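Local coordinates for uncharacterized protein (Nostoc punctiforme, PDB 2R3S) that probably transfers a methyl group from S-adenosylmethionine to a hydroxyl of a small-molecule acceptor, as a putative O-methyltransferase built as a two-fold dimer, at the interface of chains A and B. Numbering follows the deposited sequence. Chains: chain A/B, uncharacterized protein.

Contact 1: the interface of chains A and B. Residues chain A 81, 84-85, 94; chain B 4-7.
Helix 80-85 of chain A receives the extended N-terminal loop of chain B, residues 4 to 7, which runs just ahead of helix 8-14 of its own chain. A:Asp81 makes a polar link. Its CG lies anti to the carbonyl carbon (chi1 -70°), and this sends the carboxylate out to the loop, where OD1 accepts a hydrogen bond from the backbone N of B:Ser6 at 2.7 Å. The bond is fairly straight, 152° at the hydrogen, but the donor comes from well above the carboxylate plane. The other carboxylate oxygen, OD2, shares a water with the carbonyl O of B:Ser6, so the acid grips both ends of one residue's backbone; a short acid suits this place, and because it reads main chain, the bond itself makes no demand on the serine side chain. A:Phe85 supplies the flat surface beside it. One face of its ring lies under the Ser-Pro peptide, with N of B:Pro7 3.5 Å above the plane toward the rim, while CG of A:Met84, a selenomethionine, covers the centre of the opposite face. The rigid pyrrolidine of B:Pro7 crosses the ring obliquely, its CD 3.8 Å from CZ of A:Phe85, and proline suits this place, having no N-H that would need a partner where its nitrogen lies over the ring. An alanine in place of A:Phe85 would remove this platform and would probably leave B:Ser6 and B:Pro7 less firmly seated. The extended side chain of A:Met84 crosses B:Pro5 obliquely. The patch lies in the family's dimerisation region, where the start of one chain is laid across the other.

Contact 2: the interface of chains A and B. Residues chain A 19-20, 23, 27, 66, 68, 86, 95, 98, 101-102; chain B 10, 13-16.
B:Phe10 holds its CG anti to the backbone N (chi1 169°), which swings the ring out from helix 8-14 of chain B into an apolar pocket of chain A. On the same helix, B:Thr13 has CG2 anti to its N, and B:Val14 has CG1 anti to the backbone N, so that their branches spread over different neighbours. The B:Phe10 ring is sandwiched: CD2 of A:Leu86 sits over one face, 3.8 Å from the centroid in a CH-pi contact, and CG2 of B:Val14 covers the other toward the rim. CG1 of A:Ile23 meets the ring's edge in plane, and CA of A:Gly95 lies 3.8 Å from CZ of B:Phe10. B:Val14 divides its two methyls: CG1 faces A:Leu101 and A:Leu102, while CG2 faces A:Ile23 and A:Ile98. Such beta-branched and leucine side chains suit a buried, shape-matched surface. A:Phe68 and B:Thr13 reach tip to tip, CZ of A:Phe68 standing 3.6 Å from CB of B:Thr13, which lies at the ring's edge. The threonine methyl CG2 lies between the A:Phe68 ring edge and helix 17-28, 3.7 Å from CB of A:Arg19. At the C-terminal end of helix 8-14, A:Ser20 is small enough to come close to the main chain, and the one O-H of its hydroxyl OG is shared, bifurcated, between the carbonyls of B:Thr13 and B:Val14. The B:Thr13 oxygen is the better aligned, met in its carbonyl plane at a C=O...donor angle of 159°. OG of A:Ser20 lies 3.0 Å from O of B:Val14 as well, but there it stands above the carbonyl plane, with the angle closed to 110°.

Contact 1: the interface of chains A and B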
loop_
_atom_site.group_PDB
_atom_site.type_symbol
_atom_site.label_atom_id
_atom_site.label_comp_id
_atom_site.label_asym_id
_atom_site.label_seq_id
_atom_site.Cartn_x
_atom_site.Cartn_y
_atom_site.Cartn_z
ATOM N N ASP A 81 18.028 -9.653 5.040
ATOM C CA ASP A 81 17.740 -8.283 4.699
ATOM C C ASP A 81 17.198 -7.452 5.864
ATOM O O ASP A 81 17.537 -6.285 5.983
ATOM C CB ASP A 81 16.748 -8.259 3.561
ATOM C CG ASP A 81 17.359 -8.744 2.238
ATOM O OD1 ASP A 81 18.583 -8.659 2.053
ATOM O OD2 ASP A 81 16.595 -9.179 1.386
HETATM N N MSE A 84 19.926 -6.797 8.387
HETATM C CA MSE A 84 20.893 -5.817 7.915
HETATM C C MSE A 84 20.292 -4.420 7.902
HETATM O O MSE A 84 20.967 -3.463 8.242
HETATM C CB MSE A 84 21.440 -6.184 6.527
HETATM C CG MSE A 84 22.582 -5.254 6.036
HETATM SE SE MSE A 84 23.440 -5.820 4.349
HETATM C CE MSE A 84 24.619 -4.315 3.969
ATOM N N PHE A 85 19.028 -4.289 7.530
ATOM C CA PHE A 85 18.464 -2.953 7.283
ATOM C C PHE A 85 17.443 -2.430 8.308
ATOM O O PHE A 85 17.094 -1.238 8.297
ATOM C CB PHE A 85 17.897 -2.895 5.837
ATOM C CG PHE A 85 18.969 -3.036 4.775
ATOM C CD1 PHE A 85 19.880 -1.997 4.545
ATOM C CD2 PHE A 85 19.088 -4.201 4.028
ATOM C CE1 PHE A 85 20.891 -2.115 3.589
ATOM C CE2 PHE A 85 20.100 -4.346 3.081
ATOM C CZ PHE A 85 21.012 -3.304 2.860
ATOM N N VAL A 94 18.160 1.476 8.050
ATOM C CA VAL A 94 17.490 2.549 7.338
ATOM C C VAL A 94 16.047 2.760 7.796
ATOM O O VAL A 94 15.330 3.573 7.254
ATOM C CB VAL A 94 17.505 2.297 5.824
ATOM C CG1 VAL A 94 18.944 2.482 5.277
ATOM C CG2 VAL A 94 16.948 0.941 5.518
ATOM N N THR B 4 23.040 -11.192 -2.098
ATOM C CA THR B 4 23.286 -9.792 -1.781
ATOM C C THR B 4 22.046 -9.243 -1.069
ATOM O O THR B 4 20.933 -9.362 -1.571
ATOM C CB THR B 4 23.608 -8.967 -3.059
ATOM O OG1 THR B 4 22.602 -9.208 -4.054
ATOM C CG2 THR B 4 25.004 -9.344 -3.626
ATOM N N PRO B 5 22.232 -8.687 0.132
ATOM C CA PRO B 5 21.096 -8.151 0.874
ATOM C C PRO B 5 20.612 -6.808 0.317
ATOM O O PRO B 5 21.400 -6.061 -0.256
ATOM C CB PRO B 5 21.636 -8.018 2.297
ATOM C CG PRO B 5 23.095 -7.868 2.121
ATOM C CD PRO B 5 23.494 -8.556 0.869
ATOM N N SER B 6 19.315 -6.541 0.472
ATOM C CA SER B 6 18.650 -5.367 -0.098
ATOM C C SER B 6 17.562 -4.800 0.823
ATOM O O SER B 6 16.806 -5.571 1.429
ATOM C CB SER B 6 17.976 -5.754 -1.402
ATOM O OG SER B 6 17.576 -4.596 -2.112
ATOM N N PRO B 7 17.449 -3.455 0.891
ATOM C CA PRO B 7 16.338 -2.806 1.570
ATOM C C PRO B 7 15.149 -2.607 0.659
ATOM O O PRO B 7 14.230 -1.899 1.041
ATOM C CB PRO B 7 16.923 -1.452 1.964
ATOM C CG PRO B 7 17.882 -1.122 0.863
ATOM C CD PRO B 7 18.371 -2.451 0.308
HETATM O O HOH W 1 14.773 -6.904 0.223
#

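Contact 2: the interface of chains A and B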
loop_
_atom_site.group_PDB
_atom_site.type_symbol
_atom_site.label_atom_id
_atom_site.label_comp_id
_atom_site.label_asym_id
_atom_site.label_seq_id
_atom_site.Cartn_x
_atom_site.Cartn_y
_atom_site.Cartn_z
ATOM N N ARG A 19 0.224 -3.242 4.149
ATOM C CA ARG A 19 1.606 -3.592 4.244
ATOM C C ARG A 19 2.363 -2.425 4.820
ATOM O O ARG A 19 3.212 -2.615 5.680
ATOM C CB ARG A 19 2.170 -3.890 2.863
ATOM C CG ARG A 19 1.553 -5.053 2.139
ATOM C CD ARG A 19 2.281 -5.217 0.809
ATOM N NE ARG A 19 2.508 -6.614 0.515
ATOM C CZ ARG A 19 1.792 -7.326 -0.340
ATOM N NH1 ARG A 19 0.796 -6.757 -1.016
ATOM N NH2 ARG A 19 2.087 -8.615 -0.515
ATOM N N SER A 20 2.060 -1.229 4.311
ATOM C CA SER A 20 2.662 0.017 4.780
ATOM C C SER A 20 2.413 0.223 6.278
ATOM O O SER A 20 3.329 0.555 7.027
ATOM C CB SER A 20 2.134 1.252 4.008
ATOM O OG SER A 20 2.389 1.186 2.610
ATOM N N ILE A 23 4.493 -2.423 8.317
ATOM C CA ILE A 23 5.926 -2.109 8.450
ATOM C C ILE A 23 6.166 -0.863 9.290
ATOM O O ILE A 23 7.152 -0.786 10.017
ATOM C CB ILE A 23 6.681 -2.010 7.088
ATOM C CG1 ILE A 23 8.193 -2.171 7.317
ATOM C CG2 ILE A 23 6.379 -0.692 6.364
ATOM C CD1 ILE A 23 8.583 -3.445 8.018
ATOM N N VAL A 27 8.404 -0.990 12.751
ATOM C CA VAL A 27 9.539 -0.097 12.954
ATOM C C VAL A 27 9.386 0.747 14.215
ATOM O O VAL A 27 10.330 0.867 15.017
ATOM C CB VAL A 27 9.788 0.821 11.721
ATOM C CG1 VAL A 27 10.745 1.925 12.096
ATOM C CG2 VAL A 27 10.346 -0.001 10.560
ATOM N N ILE A 66 4.358 -11.405 4.410
ATOM C CA ILE A 66 4.905 -10.502 3.396
ATOM C C ILE A 66 6.465 -10.470 3.284
ATOM O O ILE A 66 6.993 -9.679 2.562
ATOM C CB ILE A 66 4.244 -9.086 3.512
ATOM C CG1 ILE A 66 4.808 -8.284 4.699
ATOM C CG2 ILE A 66 2.749 -9.265 3.669
ATOM C CD1 ILE A 66 4.246 -6.894 4.834
ATOM N N PHE A 68 9.334 -10.273 5.598
ATOM C CA PHE A 68 10.338 -9.673 6.497
ATOM C C PHE A 68 10.988 -10.646 7.497
ATOM O O PHE A 68 12.033 -10.357 8.079
ATOM C CB PHE A 68 9.728 -8.487 7.239
ATOM C CG PHE A 68 9.472 -7.312 6.353
ATOM C CD1 PHE A 68 10.472 -6.383 6.109
ATOM C CD2 PHE A 68 8.254 -7.146 5.733
ATOM C CE1 PHE A 68 10.244 -5.311 5.259
ATOM C CE2 PHE A 68 8.031 -6.058 4.870
ATOM C CZ PHE A 68 9.034 -5.160 4.649
ATOM N N LEU A 86 16.962 -3.300 9.183
ATOM C CA LEU A 86 15.832 -2.949 10.046
ATOM C C LEU A 86 16.073 -3.138 11.536
ATOM O O LEU A 86 15.258 -2.674 12.374
ATOM C CB LEU A 86 14.600 -3.738 9.611
ATOM C CG LEU A 86 14.092 -3.361 8.204
ATOM C CD1 LEU A 86 12.941 -4.273 7.787
ATOM C CD2 LEU A 86 13.726 -1.864 8.174
ATOM N N GLY A 95 15.634 2.071 8.835
ATOM C CA GLY A 95 14.243 2.062 9.225
ATOM C C GLY A 95 13.619 3.415 9.507
ATOM O O GLY A 95 12.432 3.558 9.333
ATOM N N ILE A 98 11.147 6.137 7.335
ATOM C CA ILE A 98 9.687 6.326 7.399
ATOM C C ILE A 98 9.299 7.701 7.972
ATOM O O ILE A 98 8.180 8.165 7.767
ATOM C CB ILE A 98 8.933 5.205 8.218
ATOM C CG1 ILE A 98 9.323 5.225 9.711
ATOM C CG2 ILE A 98 9.142 3.819 7.599
ATOM C CD1 ILE A 98 8.315 4.391 10.637
ATOM N N LEU A 101 9.188 9.205 4.573
ATOM C CA LEU A 101 8.412 8.485 3.562
ATOM C C LEU A 101 6.954 8.277 3.955
ATOM O O LEU A 101 6.082 8.258 3.093
ATOM C CB LEU A 101 9.070 7.156 3.197
ATOM C CG LEU A 101 10.407 7.231 2.461
ATOM C CD1 LEU A 101 10.980 5.834 2.418
ATOM C CD2 LEU A 101 10.227 7.811 1.044
ATOM N N LEU A 102 6.701 8.170 5.260
ATOM C CA LEU A 102 5.357 8.048 5.795
ATOM C C LEU A 102 4.953 9.300 6.574
ATOM O O LEU A 102 4.036 9.252 7.358
ATOM C CB LEU A 102 5.214 6.775 6.680
ATOM C CG LEU A 102 5.422 5.442 5.939
ATOM C CD1 LEU A 102 5.046 4.265 6.790
ATOM C CD2 LEU A 102 4.671 5.392 4.596
ATOM N N PHE B 10 11.769 -3.605 2.093
ATOM C CA PHE B 10 11.407 -2.529 3.052
ATOM C C PHE B 10 10.791 -1.277 2.348
ATOM O O PHE B 10 9.633 -0.877 2.603
ATOM C CB PHE B 10 12.617 -2.127 3.897
ATOM C CG PHE B 10 12.396 -0.863 4.714
ATOM C CD1 PHE B 10 11.403 -0.818 5.694
ATOM C CD2 PHE B 10 13.206 0.257 4.527
ATOM C CE1 PHE B 10 11.214 0.308 6.464
ATOM C CE2 PHE B 10 13.027 1.395 5.288
ATOM C CZ PHE B 10 12.024 1.430 6.251
ATOM N N THR B 13 7.449 -1.984 0.510
ATOM C CA THR B 13 6.402 -2.171 1.523
ATOM C C THR B 13 5.991 -0.817 2.094
ATOM O O THR B 13 4.793 -0.512 2.194
ATOM C CB THR B 13 6.890 -3.131 2.630
ATOM O OG1 THR B 13 7.339 -4.329 2.002
ATOM C CG2 THR B 13 5.805 -3.466 3.630
ATOM N N VAL B 14 6.977 0.015 2.417
ATOM C CA VAL B 14 6.718 1.348 2.965
ATOM C C VAL B 14 5.851 2.158 2.013
ATOM O O VAL B 14 4.942 2.839 2.442
ATOM C CB VAL B 14 8.049 2.131 3.288
ATOM C CG1 VAL B 14 7.790 3.618 3.551
ATOM C CG2 VAL B 14 8.806 1.504 4.508
ATOM N N ASN B 15 6.120 2.080 0.721
ATOM C CA ASN B 15 5.369 2.885 -0.263
ATOM C C ASN B 15 4.164 2.179 -0.887
ATOM O O ASN B 15 3.530 2.718 -1.776
ATOM C CB ASN B 15 6.306 3.318 -1.391
ATOM C CG ASN B 15 7.265 4.416 -0.960
ATOM O OD1 ASN B 15 7.018 5.182 -0.015
ATOM N ND2 ASN B 15 8.362 4.487 -1.644
ATOM N N ALA B 16 3.904 0.956 -0.450
ATOM C CA ALA B 16 2.781 0.131 -0.934
ATOM C C ALA B 16 1.430 0.878 -0.927
ATOM O O ALA B 16 0.584 0.617 -1.781
ATOM C CB ALA B 16 2.687 -1.191 -0.096
HETATM O O HOH W 2 6.028 7.560 0.633
#

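Contact 1 and contact 2 are centred about 13 Å apart, measured between the centres of their C-alpha atoms, and follow one continuous stretch of chain B: the N-terminal loop enters at contact 1 and leads into the helix that is buried at contact 2. On chain A, adjacent residues A:Phe85 and A:Leu86 serve contacts 1 and 2 respectively. A patch combining backbone recognition with ring packing thus adjoins a more apolar one. Two-fold symmetry repeats both in exchanged chains, so each subunit lends its N-terminal segment to the other, consistent with the dimerisation domain of this family.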